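Local coordinates for phycocyanobilin lyase subunit alpha (Nostoc sp. PCC 7120, PDB 5N3U), which associates with the CpcF subunit to form a lyase and is probably required for attaching the chromophore to the phycocyanin alpha chain CpcA, at residues R34-W39 / P72-A77; V52-I56 / L84-A89. One frame throughout, in Å; residues are numbered along the deposited sequence.

Contact 1 (R34-W39 / P72-A77); sequences RYYAAW and PLRRNA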
loop_
_atom_site.group_PDB
_atom_site.type_symbol
_atom_site.label_atom_id
_atom_site.label_comp_id
_atom_site.label_asym_id
_atom_site.label_seq_id
_atom_site.Cartn_x
_atom_site.Cartn_y
_atom_site.Cartn_z
ATOM N N ARG A 34 -21.968 -6.847 6.858
ATOM C CA ARG A 34 -22.187 -7.797 5.755
ATOM C C ARG A 34 -21.384 -7.353 4.491
ATOM O O ARG A 34 -20.785 -8.173 3.805
ATOM C CB ARG A 34 -23.653 -7.771 5.309
ATOM C CG ARG A 34 -24.625 -8.164 6.375
ATOM C CD ARG A 34 -26.003 -8.168 5.733
ATOM N NE ARG A 34 -26.942 -8.791 6.651
ATOM C CZ ARG A 34 -28.172 -9.195 6.331
ATOM N NH1 ARG A 34 -28.653 -9.076 5.084
ATOM N NH2 ARG A 34 -28.918 -9.749 7.292
ATOM N N TYR A 35 -21.487 -6.071 4.159
ATOM C CA TYR A 35 -20.821 -5.515 2.957
ATOM C C TYR A 35 -19.323 -5.753 3.044
ATOM O O TYR A 35 -18.712 -6.180 2.113
ATOM C CB TYR A 35 -21.191 -4.035 2.843
ATOM C CG TYR A 35 -20.661 -3.288 1.674
ATOM C CD1 TYR A 35 -21.356 -3.282 0.470
ATOM C CD2 TYR A 35 -19.457 -2.559 1.739
ATOM C CE1 TYR A 35 -20.882 -2.591 -0.633
ATOM C CE2 TYR A 35 -18.990 -1.810 0.625
ATOM C CZ TYR A 35 -19.706 -1.832 -0.525
ATOM O OH TYR A 35 -19.290 -1.191 -1.663
ATOM N N TYR A 36 -18.738 -5.469 4.189
ATOM C CA TYR A 36 -17.331 -5.597 4.394
ATOM C C TYR A 36 -16.940 -7.050 4.302
ATOM O O TYR A 36 -15.975 -7.434 3.636
ATOM C CB TYR A 36 -16.947 -4.967 5.746
ATOM C CG TYR A 36 -15.463 -5.045 5.941
ATOM C CD1 TYR A 36 -14.907 -6.141 6.512
ATOM C CD2 TYR A 36 -14.633 -4.020 5.499
ATOM C CE1 TYR A 36 -13.580 -6.271 6.673
ATOM C CE2 TYR A 36 -13.262 -4.105 5.651
ATOM C CZ TYR A 36 -12.759 -5.241 6.261
ATOM O OH TYR A 36 -11.466 -5.390 6.421
ATOM N N ALA A 37 -17.740 -7.905 4.904
ATOM C CA ALA A 37 -17.402 -9.321 4.905
ATOM C C ALA A 37 -17.401 -9.949 3.536
ATOM O O ALA A 37 -16.559 -10.734 3.225
ATOM C CB ALA A 37 -18.375 -10.068 5.824
ATOM N N ALA A 38 -18.370 -9.651 2.717
ATOM C CA ALA A 38 -18.353 -10.045 1.325
ATOM C C ALA A 38 -17.141 -9.551 0.565
ATOM O O ALA A 38 -16.517 -10.370 -0.128
ATOM C CB ALA A 38 -19.589 -9.558 0.613
ATOM N N TRP A 39 -16.732 -8.269 0.721
ATOM C CA TRP A 39 -15.452 -7.842 0.145
ATOM C C TRP A 39 -14.276 -8.650 0.675
ATOM O O TRP A 39 -13.424 -9.105 -0.067
ATOM C CB TRP A 39 -15.257 -6.293 0.447
ATOM C CG TRP A 39 -13.920 -5.827 0.093
ATOM C CD1 TRP A 39 -13.517 -5.356 -1.101
ATOM C CD2 TRP A 39 -12.804 -5.760 0.938
ATOM N NE1 TRP A 39 -12.209 -5.114 -1.085
ATOM C CE2 TRP A 39 -11.721 -5.328 0.145
ATOM C CE3 TRP A 39 -12.591 -6.084 2.264
ATOM C CZ2 TRP A 39 -10.442 -5.140 0.647
ATOM C CZ3 TRP A 39 -11.294 -5.908 2.789
ATOM C CH2 TRP A 39 -10.233 -5.461 1.962
ATOM N N PRO A 72 -26.216 -2.852 -2.680
ATOM C CA PRO A 72 -24.779 -2.937 -2.326
ATOM C C PRO A 72 -24.246 -4.329 -1.993
ATOM O O PRO A 72 -23.167 -4.684 -2.380
ATOM C CB PRO A 72 -24.660 -2.034 -1.093
ATOM C CG PRO A 72 -25.745 -1.032 -1.284
ATOM C CD PRO A 72 -26.899 -1.772 -1.939
ATOM N N LEU A 73 -24.948 -5.104 -1.225
ATOM C CA LEU A 73 -24.392 -6.393 -0.882
ATOM C C LEU A 73 -24.414 -7.310 -2.115
ATOM O O LEU A 73 -23.534 -8.147 -2.240
ATOM C CB LEU A 73 -25.153 -7.063 0.328
ATOM C CG LEU A 73 -24.630 -8.423 0.746
ATOM C CD1 LEU A 73 -23.210 -8.263 1.249
ATOM C CD2 LEU A 73 -25.488 -9.119 1.888
ATOM N N ARG A 74 -25.405 -7.190 -2.978
ATOM C CA ARG A 74 -25.405 -8.044 -4.166
ATOM C C ARG A 74 -24.174 -7.712 -5.039
ATOM O O ARG A 74 -23.531 -8.590 -5.548
ATOM C CB ARG A 74 -26.631 -7.854 -5.000
ATOM C CG ARG A 74 -27.871 -8.432 -4.368
ATOM C CD ARG A 74 -29.010 -8.382 -5.359
ATOM N NE ARG A 74 -30.268 -8.615 -4.664
ATOM C CZ ARG A 74 -31.415 -8.883 -5.251
ATOM N NH1 ARG A 74 -31.484 -9.002 -6.574
ATOM N NH2 ARG A 74 -32.503 -9.038 -4.495
ATOM N N ARG A 75 -23.852 -6.439 -5.145
ATOM C CA ARG A 75 -22.672 -6.054 -5.897
ATOM C C ARG A 75 -21.399 -6.666 -5.357
ATOM O O ARG A 75 -20.627 -7.245 -6.061
ATOM C CB ARG A 75 -22.543 -4.511 -5.889
ATOM C CG ARG A 75 -23.691 -3.774 -6.490
ATOM C CD ARG A 75 -23.563 -2.270 -6.142
ATOM N NE ARG A 75 -24.697 -1.506 -6.704
ATOM C CZ ARG A 75 -24.848 -0.192 -6.550
ATOM N NH1 ARG A 75 -23.950 0.478 -5.865
ATOM N NH2 ARG A 75 -25.885 0.466 -7.085
ATOM N N ASN A 76 -21.159 -6.561 -4.074
ATOM C CA ASN A 76 -19.964 -7.081 -3.487
ATOM C C ASN A 76 -19.888 -8.605 -3.477
ATOM O O ASN A 76 -18.845 -9.162 -3.693
ATOM C CB ASN A 76 -19.846 -6.603 -2.016
ATOM C CG ASN A 76 -19.096 -5.307 -1.916
ATOM O OD1 ASN A 76 -18.838 -4.623 -2.961
ATOM N ND2 ASN A 76 -18.714 -4.965 -0.713
ATOM N N ALA A 77 -21.029 -9.224 -3.327
ATOM C CA ALA A 77 -21.116 -10.713 -3.421
ATOM C C ALA A 77 -20.828 -11.199 -4.801
ATOM O O ALA A 77 -20.077 -12.176 -4.986
ATOM C CB ALA A 77 -22.481 -11.212 -2.942
#

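Contact 2 (V52-I56 / L84-A89); sequences VDALI and LGNRKA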
loop_
_atom_site.group_PDB
_atom_site.type_symbol
_atom_site.label_atom_id
_atom_site.label_comp_id
_atom_site.label_asym_id
_atom_site.label_seq_id
_atom_site.Cartn_x
_atom_site.Cartn_y
_atom_site.Cartn_z
ATOM N N VAL A 52 -18.703 -19.820 -0.535
ATOM C CA VAL A 52 -19.343 -19.776 -1.837
ATOM C C VAL A 52 -20.834 -19.796 -1.668
ATOM O O VAL A 52 -21.533 -18.972 -2.208
ATOM C CB VAL A 52 -18.818 -20.903 -2.781
ATOM C CG1 VAL A 52 -19.598 -20.991 -4.082
ATOM C CG2 VAL A 52 -17.368 -20.753 -3.126
ATOM N N ASP A 53 -21.370 -20.764 -0.909
ATOM C CA ASP A 53 -22.811 -20.836 -0.702
ATOM C C ASP A 53 -23.406 -19.601 -0.067
ATOM O O ASP A 53 -24.447 -19.091 -0.467
ATOM C CB ASP A 53 -23.149 -22.031 0.219
ATOM C CG ASP A 53 -22.867 -23.421 -0.463
ATOM O OD1 ASP A 53 -22.504 -23.491 -1.669
ATOM O OD2 ASP A 53 -22.964 -24.450 0.235
ATOM N N ALA A 54 -22.745 -19.092 0.953
ATOM C CA ALA A 54 -23.187 -17.840 1.598
ATOM C C ALA A 54 -23.206 -16.634 0.649
ATOM O O ALA A 54 -24.130 -15.766 0.679
ATOM C CB ALA A 54 -22.288 -17.559 2.797
ATOM N N LEU A 55 -22.203 -16.569 -0.201
ATOM C CA LEU A 55 -22.191 -15.455 -1.179
ATOM C C LEU A 55 -23.278 -15.604 -2.223
ATOM O O LEU A 55 -23.919 -14.609 -2.615
ATOM C CB LEU A 55 -20.816 -15.320 -1.799
ATOM C CG LEU A 55 -19.758 -14.808 -0.859
ATOM C CD1 LEU A 55 -18.391 -15.134 -1.380
ATOM C CD2 LEU A 55 -19.913 -13.309 -0.577
ATOM N N ILE A 56 -23.535 -16.837 -2.663
ATOM C CA ILE A 56 -24.630 -17.089 -3.550
ATOM C C ILE A 56 -25.918 -16.651 -2.966
ATOM O O ILE A 56 -26.703 -16.004 -3.649
ATOM C CB ILE A 56 -24.663 -18.567 -3.990
ATOM C CG1 ILE A 56 -23.442 -18.823 -4.855
ATOM C CG2 ILE A 56 -26.031 -18.911 -4.686
ATOM C CD1 ILE A 56 -23.090 -20.268 -5.177
ATOM N N LEU A 84 -13.385 -16.519 -6.580
ATOM C CA LEU A 84 -13.284 -17.800 -5.885
ATOM C C LEU A 84 -13.193 -19.002 -6.794
ATOM O O LEU A 84 -13.015 -20.053 -6.290
ATOM C CB LEU A 84 -14.440 -17.926 -4.891
ATOM C CG LEU A 84 -14.522 -16.777 -3.898
ATOM C CD1 LEU A 84 -15.580 -17.012 -2.864
ATOM C CD2 LEU A 84 -13.217 -16.473 -3.227
ATOM N N GLY A 85 -13.407 -18.861 -8.110
ATOM C CA GLY A 85 -13.236 -19.911 -9.046
ATOM C C GLY A 85 -14.229 -21.050 -8.946
ATOM O O GLY A 85 -13.912 -22.141 -9.366
ATOM N N ASN A 86 -15.385 -20.860 -8.335
ATOM C CA ASN A 86 -16.320 -21.959 -8.151
ATOM C C ASN A 86 -17.545 -21.764 -9.057
ATOM O O ASN A 86 -18.370 -20.901 -8.835
ATOM C CB ASN A 86 -16.723 -22.076 -6.731
ATOM C CG ASN A 86 -17.462 -23.383 -6.436
ATOM O OD1 ASN A 86 -18.245 -23.883 -7.231
ATOM N ND2 ASN A 86 -17.251 -23.885 -5.278
ATOM N N ARG A 87 -17.666 -22.614 -10.074
ATOM C CA ARG A 87 -18.732 -22.495 -11.072
ATOM C C ARG A 87 -20.119 -22.862 -10.565
ATOM O O ARG A 87 -21.128 -22.646 -11.236
ATOM C CB ARG A 87 -18.371 -23.300 -12.274
ATOM C CG ARG A 87 -17.115 -22.824 -12.958
ATOM C CD ARG A 87 -16.899 -23.619 -14.224
ATOM N NE ARG A 87 -15.845 -23.031 -15.037
ATOM C CZ ARG A 87 -15.688 -23.247 -16.336
ATOM N NH1 ARG A 87 -16.538 -24.042 -17.039
ATOM N NH2 ARG A 87 -14.651 -22.673 -16.944
ATOM N N LYS A 88 -20.211 -23.358 -9.352
ATOM C CA LYS A 88 -21.516 -23.378 -8.711
ATOM C C LYS A 88 -22.223 -22.066 -8.697
ATOM O O LYS A 88 -23.464 -21.995 -8.606
ATOM C CB LYS A 88 -21.308 -23.756 -7.227
ATOM C CG LYS A 88 -22.589 -24.029 -6.507
ATOM C CD LYS A 88 -22.400 -24.649 -5.113
ATOM C CE LYS A 88 -23.836 -24.748 -4.591
ATOM N NZ LYS A 88 -23.974 -25.184 -3.187
ATOM N N ALA A 89 -21.415 -20.974 -8.696
ATOM C CA ALA A 89 -21.990 -19.620 -8.732
ATOM C C ALA A 89 -22.642 -19.165 -10.016
ATOM O O ALA A 89 -23.298 -18.067 -10.055
ATOM C CB ALA A 89 -20.877 -18.642 -8.346
#

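Contact 1 (R34-W39 / P72-A77)
Segments 34-39 and 72-77 are both helical and run almost parallel, with 10° between their directions. Their axes approach to 8.6 Å, close packing that suits the small A38. The CA atoms of Y35 and L73 lie 5.3 Å apart, those of A38 and A77 5.5 Å.

The central side chain is N76. Its ND2 donates a hydrogen bond to the backbone O of Y35 (3.1 Å). That carbonyl also accepts the helical bond from W39 N, so it serves both helices. N76 OD1 is hydrogen-bonded to R79 NH1, one turn further on. N76 ND2 also lies over one face of the Y35 ring, 3.2 Å from Y35 CE1. P72 meets the same ring, CB to Y35 CE1 at 3.8 Å. L73 fills the other part of the interface: its CD1 is 3.9 Å from A38 CB and 3.5 Å from R34 O. R34 NE is hydrogen-bonded to S28 O.

R75 forms salt bridges with D101 and with D96 of the beta subunit, beside this interface. Parallel first helices of successive hairpins, 31-43 and 72-83, packed side by side are characteristic of HEAT-like repeats stacked into an alpha-solenoid.

Contact 2 (V52-I56 / L84-A89)
Apolar packing makes up the inner part of this contact. Segment 52-56 is helical, and V52, L55 and I56 all direct their CA-to-CB bonds toward segment 84-89. L84 meets two of them with one methyl: its CD1 is 3.7 Å from L55 CD1 and 4.2 Å from V52 CG2. N86 contributes a van der Waals contact, its ND2 3.8 Å from V52 CG2. I56 reaches the other end of the loop. Its CD1 lies 3.8 Å from A89 CA and 4.2 Å from A89 CB. The same methyl touches the aliphatic part of K88, 4.0 Å from K88 CG. L55 also packs on A77, A80 and L81 of helix 72-83.

The polar link lies at the margin. K88 NZ forms a salt bridge with D53 OD1 at 2.7 Å, a short, hydrogen-bonded pair. The lysine chain is fully extended, all four chi angles being t, and so spans the gap to the helix.

Hydrogen bonds within the loop shape it. G85 leaves the preceding helix with positive phi. One bond then runs from K88 N to the side-chain OD1 of N86 (2.9 Å), an Asx turn, and one between backbone atoms, A89 N to N86 O (3.0 Å). These bonds hold the chain in a tight bend before helix 90-96.

The chemistry is thus graded. Leucine, valine, isoleucine and alanine side chains fill the inside of the junction between one HEAT-like repeat and the turn of the next, while a single ion pair ties the two segments together at its exposed edge.

How the contacts relate
Both contacts join the same two neighbouring HEAT-like repeats, and their segments alternate along the chain. Contact 1 pairs helix 31-43 with helix 72-83. Contact 2 pairs helix 49-58 with the loop that follows helix 72-83. Their centres are 13 Å apart, and L55 links them: its CD2 is 3.9 Å from A38 CB, and its O is 3.7 Å from A77 CB. Contact 1 is buried and lies within reach of the beta subunit; its one cross-segment hydrogen bond runs from a side chain to a helix carbonyl. Contact 2 is only partly buried, and no other protein chain touches its segments. There the polar link is a salt bridge between charged side chains.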